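Local coordinates for protein putative citrate lyase (Ralstonia eutropha, PDB 3QQW) that is a putative TIM-barrel lyase of the HpcH/HpaI aldolase and citrate lyase family, probably splitting a carbon-carbon bond of a citramalyl-CoA-like thioester with the help of magnesium, at residues C[120-132]-C[161-173]. Residues are numbered along the deposited sequence; the frame is centred on the assembly and turned at random. Where two conformers were deposited one is given.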
loop_
_atom_site.group_PDB
_atom_site.type_symbol
_atom_site.label_atom_id
_atom_site.label_comp_id
_atom_site.label_asym_id
_atom_site.label_seq_id
_atom_site.Cartn_x
_atom_site.Cartn_y
_atom_site.Cartn_z
ATOM N N ALA C 120 -19.176 -2.021 8.782
ATOM C CA ALA C 120 -18.820 -0.785 9.499
ATOM C C ALA C 120 -18.126 0.134 8.517
ATOM O O ALA C 120 -17.417 -0.353 7.624
ATOM C CB ALA C 120 -17.928 -1.064 10.695
ATOM N N THR C 121 -18.406 1.434 8.601
ATOM C CA THR C 121 -17.862 2.409 7.654
ATOM C C THR C 121 -16.714 3.204 8.266
ATOM O O THR C 121 -16.098 4.008 7.581
ATOM C CB THR C 121 -18.955 3.326 7.134
ATOM O OG1 THR C 121 -19.573 3.986 8.243
ATOM C CG2 THR C 121 -19.987 2.582 6.302
ATOM N N ASN C 122 -16.407 2.964 9.537
ATOM C CA ASN C 122 -15.294 3.617 10.200
ATOM C C ASN C 122 -14.956 2.946 11.532
ATOM O O ASN C 122 -15.724 2.163 12.064
ATOM C CB ASN C 122 -15.525 5.137 10.399
ATOM C CG ASN C 122 -16.757 5.503 11.172
ATOM O OD1 ASN C 122 -16.844 5.278 12.378
ATOM N ND2 ASN C 122 -17.711 6.131 10.494
ATOM N N SER C 123 -13.802 3.313 12.063
ATOM C CA SER C 123 -13.216 2.859 13.307
ATOM C C SER C 123 -14.186 3.119 14.512
ATOM O O SER C 123 -14.347 2.248 15.386
ATOM C CB SER C 123 -11.870 3.569 13.472
ATOM O OG SER C 123 -11.320 3.493 14.769
ATOM N N GLY C 124 -14.836 4.291 14.507
ATOM C CA GLY C 124 -15.779 4.712 15.543
ATOM C C GLY C 124 -16.976 3.802 15.706
ATOM O O GLY C 124 -17.347 3.473 16.833
ATOM N N GLN C 125 -17.582 3.382 14.582
ATOM C CA GLN C 125 -18.709 2.458 14.559
ATOM C C GLN C 125 -18.308 1.135 15.202
ATOM O O GLN C 125 -19.035 0.655 16.063
ATOM C CB GLN C 125 -19.185 2.203 13.112
ATOM C CG GLN C 125 -20.027 3.308 12.520
ATOM C CD GLN C 125 -20.663 2.898 11.217
ATOM O OE1 GLN C 125 -20.224 1.959 10.557
ATOM N NE2 GLN C 125 -21.729 3.586 10.815
ATOM N N VAL C 126 -17.118 0.583 14.831
ATOM C CA VAL C 126 -16.593 -0.690 15.336
ATOM C C VAL C 126 -16.401 -0.603 16.852
ATOM O O VAL C 126 -16.905 -1.456 17.597
ATOM C CB VAL C 126 -15.296 -1.121 14.615
ATOM C CG1 VAL C 126 -14.867 -2.499 15.075
ATOM C CG2 VAL C 126 -15.482 -1.120 13.102
ATOM N N ALA C 127 -15.716 0.454 17.293
ATOM C CA ALA C 127 -15.445 0.734 18.702
ATOM C C ALA C 127 -16.748 0.796 19.501
ATOM O O ALA C 127 -16.808 0.212 20.575
ATOM C CB ALA C 127 -14.668 2.043 18.828
ATOM N N GLU C 128 -17.799 1.431 18.945
ATOM C CA GLU C 128 -19.123 1.586 19.575
ATOM C C GLU C 128 -19.806 0.236 19.773
ATOM O O GLU C 128 -20.361 -0.020 20.843
ATOM C CB GLU C 128 -20.010 2.508 18.713
ATOM C CG GLU C 128 -21.403 2.832 19.259
ATOM C CD GLU C 128 -22.398 3.390 18.252
ATOM O OE1 GLU C 128 -22.193 3.213 17.028
ATOM O OE2 GLU C 128 -23.407 3.981 18.697
ATOM N N VAL C 129 -19.732 -0.630 18.751
ATOM C CA VAL C 129 -20.342 -1.951 18.739
ATOM C C VAL C 129 -19.615 -2.838 19.757
ATOM O O VAL C 129 -20.275 -3.538 20.519
ATOM C CB VAL C 129 -20.349 -2.558 17.296
ATOM C CG1 VAL C 129 -20.893 -3.973 17.298
ATOM C CG2 VAL C 129 -21.152 -1.688 16.329
ATOM N N ILE C 130 -18.267 -2.777 19.788
ATOM C CA ILE C 130 -17.442 -3.584 20.702
ATOM C C ILE C 130 -17.734 -3.209 22.171
ATOM O O ILE C 130 -17.901 -4.101 23.026
ATOM C CB ILE C 130 -15.937 -3.460 20.354
ATOM C CG1 ILE C 130 -15.627 -4.244 19.093
ATOM C CG2 ILE C 130 -15.039 -3.899 21.524
ATOM C CD1 ILE C 130 -14.320 -3.821 18.498
ATOM N N ARG C 131 -17.818 -1.893 22.432
ATOM C CA ARG C 131 -18.126 -1.324 23.737
ATOM C C ARG C 131 -19.522 -1.807 24.190
ATOM O O ARG C 131 -19.709 -2.154 25.353
ATOM C CB ARG C 131 -18.052 0.210 23.620
ATOM C CG ARG C 131 -18.224 1.018 24.897
ATOM C CD ARG C 131 -17.763 2.456 24.667
ATOM N NE ARG C 131 -18.661 3.237 23.799
ATOM C CZ ARG C 131 -18.336 3.738 22.608
ATOM N NH1 ARG C 131 -17.118 3.564 22.114
ATOM N NH2 ARG C 131 -19.224 4.422 21.907
ATOM N N TYR C 132 -20.501 -1.817 23.249
ATOM C CA TYR C 132 -21.866 -2.226 23.550
ATOM C C TYR C 132 -21.920 -3.724 23.874
ATOM O O TYR C 132 -22.546 -4.088 24.859
ATOM C CB TYR C 132 -22.836 -1.856 22.407
ATOM C CG TYR C 132 -24.281 -2.089 22.799
ATOM C CD1 TYR C 132 -24.944 -1.202 23.641
ATOM C CD2 TYR C 132 -24.959 -3.243 22.399
ATOM C CE1 TYR C 132 -26.247 -1.446 24.063
ATOM C CE2 TYR C 132 -26.268 -3.487 22.801
ATOM C CZ TYR C 132 -26.904 -2.593 23.641
ATOM O OH TYR C 132 -28.189 -2.843 24.040
ATOM N N VAL C 161 -8.491 0.438 8.735
ATOM C CA VAL C 161 -8.163 -0.946 9.100
ATOM C C VAL C 161 -7.101 -1.054 10.245
ATOM O O VAL C 161 -7.297 -1.878 11.157
ATOM C CB VAL C 161 -7.825 -1.849 7.899
ATOM C CG1 VAL C 161 -6.441 -1.551 7.288
ATOM C CG2 VAL C 161 -7.996 -3.319 8.277
ATOM N N PHE C 162 -6.043 -0.210 10.240
ATOM C CA PHE C 162 -5.014 -0.272 11.275
ATOM C C PHE C 162 -5.533 0.229 12.630
ATOM O O PHE C 162 -5.109 -0.267 13.686
ATOM C CB PHE C 162 -3.750 0.481 10.850
ATOM C CG PHE C 162 -2.877 -0.379 9.966
ATOM C CD1 PHE C 162 -1.890 -1.194 10.515
ATOM C CD2 PHE C 162 -3.067 -0.407 8.584
ATOM C CE1 PHE C 162 -1.096 -2.009 9.690
ATOM C CE2 PHE C 162 -2.283 -1.236 7.766
ATOM C CZ PHE C 162 -1.306 -2.028 8.322
ATOM N N GLN C 163 -6.487 1.148 12.595
ATOM C CA GLN C 163 -7.123 1.674 13.798
ATOM C C GLN C 163 -8.118 0.626 14.340
ATOM O O GLN C 163 -8.127 0.337 15.533
ATOM C CB GLN C 163 -7.801 2.995 13.466
ATOM C CG GLN C 163 -8.021 3.876 14.633
ATOM C CD GLN C 163 -8.184 5.276 14.131
ATOM O OE1 GLN C 163 -9.105 5.587 13.360
ATOM N NE2 GLN C 163 -7.254 6.140 14.508
ATOM N N ILE C 164 -8.890 -0.002 13.438
ATOM C CA ILE C 164 -9.838 -1.066 13.787
ATOM C C ILE C 164 -9.064 -2.236 14.426
ATOM O O ILE C 164 -9.450 -2.698 15.487
ATOM C CB ILE C 164 -10.658 -1.501 12.531
ATOM C CG1 ILE C 164 -11.686 -0.416 12.141
ATOM C CG2 ILE C 164 -11.323 -2.863 12.731
ATOM C CD1 ILE C 164 -12.380 -0.582 10.795
ATOM N N ALA C 165 -7.943 -2.654 13.826
ATOM C CA ALA C 165 -7.128 -3.770 14.318
ATOM C C ALA C 165 -6.567 -3.544 15.744
ATOM O O ALA C 165 -6.212 -4.505 16.422
ATOM C CB ALA C 165 -5.989 -4.041 13.358
ATOM N N GLU C 166 -6.532 -2.303 16.210
ATOM C CA GLU C 166 -6.047 -1.985 17.537
ATOM C C GLU C 166 -7.142 -2.039 18.596
ATOM O O GLU C 166 -6.820 -1.973 19.786
ATOM C CB GLU C 166 -5.396 -0.587 17.525
ATOM C CG GLU C 166 -4.000 -0.640 16.934
ATOM C CD GLU C 166 -2.953 0.080 17.741
ATOM O OE1 GLU C 166 -3.201 0.343 18.940
ATOM O OE2 GLU C 166 -1.835 0.260 17.209
ATOM N N LEU C 167 -8.420 -2.167 18.167
ATOM C CA LEU C 167 -9.553 -2.195 19.068
ATOM C C LEU C 167 -9.577 -3.487 19.890
ATOM O O LEU C 167 -9.071 -4.508 19.419
ATOM C CB LEU C 167 -10.869 -1.991 18.313
ATOM C CG LEU C 167 -11.042 -0.594 17.703
ATOM C CD1 LEU C 167 -12.244 -0.559 16.790
ATOM C CD2 LEU C 167 -11.163 0.473 18.784
ATOM N N PRO C 168 -10.106 -3.442 21.139
ATOM C CA PRO C 168 -10.082 -4.646 21.991
ATOM C C PRO C 168 -11.032 -5.754 21.567
ATOM O O PRO C 168 -12.099 -5.504 21.003
ATOM C CB PRO C 168 -10.500 -4.105 23.378
ATOM C CG PRO C 168 -11.333 -2.889 23.084
ATOM C CD PRO C 168 -10.676 -2.280 21.868
ATOM N N ASN C 169 -10.654 -6.990 21.916
ATOM C CA ASN C 169 -11.424 -8.220 21.724
ATOM C C ASN C 169 -11.663 -8.619 20.275
ATOM O O ASN C 169 -12.469 -9.499 20.038
ATOM C CB ASN C 169 -12.761 -8.177 22.485
ATOM C CG ASN C 169 -12.593 -7.779 23.930
ATOM O OD1 ASN C 169 -11.609 -8.127 24.595
ATOM N ND2 ASN C 169 -13.519 -6.979 24.430
ATOM N N ILE C 170 -10.930 -8.057 19.317
ATOM C CA ILE C 170 -11.035 -8.495 17.923
ATOM C C ILE C 170 -10.088 -9.667 17.764
ATOM O O ILE C 170 -8.920 -9.599 18.176
ATOM C CB ILE C 170 -10.768 -7.356 16.890
ATOM C CG1 ILE C 170 -11.796 -6.210 17.067
ATOM C CG2 ILE C 170 -10.756 -7.878 15.414
ATOM C CD1 ILE C 170 -11.492 -4.986 16.212
ATOM N N GLU C 171 -10.595 -10.758 17.210
ATOM C CA GLU C 171 -9.742 -11.923 16.957
ATOM C C GLU C 171 -9.708 -12.227 15.462
ATOM O O GLU C 171 -8.787 -12.910 15.014
ATOM C CB GLU C 171 -10.153 -13.150 17.789
ATOM C CG GLU C 171 -11.519 -13.698 17.433
ATOM C CD GLU C 171 -11.884 -15.026 18.064
ATOM O OE1 GLU C 171 -11.188 -15.471 19.006
ATOM O OE2 GLU C 171 -12.907 -15.599 17.633
ATOM N N VAL C 172 -10.664 -11.688 14.685
ATOM C CA VAL C 172 -10.691 -11.878 13.237
ATOM C C VAL C 172 -11.040 -10.564 12.514
ATOM O O VAL C 172 -11.901 -9.807 12.970
ATOM C CB VAL C 172 -11.661 -13.010 12.768
ATOM C CG1 VAL C 172 -11.790 -13.046 11.253
ATOM C CG2 VAL C 172 -11.269 -14.378 13.285
ATOM N N LEU C 173 -10.371 -10.328 11.362
ATOM C CA LEU C 173 -10.693 -9.314 10.363
ATOM C C LEU C 173 -11.135 -10.095 9.149
ATOM O O LEU C 173 -10.386 -10.933 8.638
ATOM C CB LEU C 173 -9.558 -8.339 10.035
ATOM C CG LEU C 173 -9.070 -7.402 11.152
ATOM C CD1 LEU C 173 -8.056 -6.416 10.601
ATOM C CD2 LEU C 173 -10.246 -6.627 11.808
#
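The one polar bond across this contact is weak: Ser123 OG gives its proton to Gln163 OE1 at 3.4 Å. Ser123 has its hydroxyl anti to the backbone N (chi1 165°), which swings OG over to the outstretched Gln163 chain, where it also lies beside CG. Ser123 sits in the first turn of helix 123-139, capped by Asn122: Gln125 N donates to Asn122 OD1 at 3.0 Å, the donor tilted out of the amide plane, and Asp160 OD2 takes the N-H of Ser123. Past this end the contact is mostly apolar. Ile164 sets CG1 against Ser123 CA, and its CD1 meets Val126 CG2 at 3.9 Å, the two side chains crossing at about a right angle. In the TIM barrel, helix 123-139 follows strand 115-117, while the chain from 161 to 173 leaves a short helix, passes through two beta turns and enters strand 170-175. Strand 148-152 lies between strands 115-117 and 170-175 in the barrel sheet, and its Val150 is touched by Val126, Ile164 and Ile170 alike. Leu167, the last residue of one turn and first of the next, presses both methyls against the helix: CD1 is 3.7 Å from Val126 CG1, and CD2 rests 3.8 Å from Ala127 CB. One turn further, Ile130 splits its branches. Ile130 CG2 comes to 3.4 Å from Pro168 O, whereas Ile130 CD1 packs crosswise against Ile170 CG1 at 3.8 Å and also meets Leu167 CB.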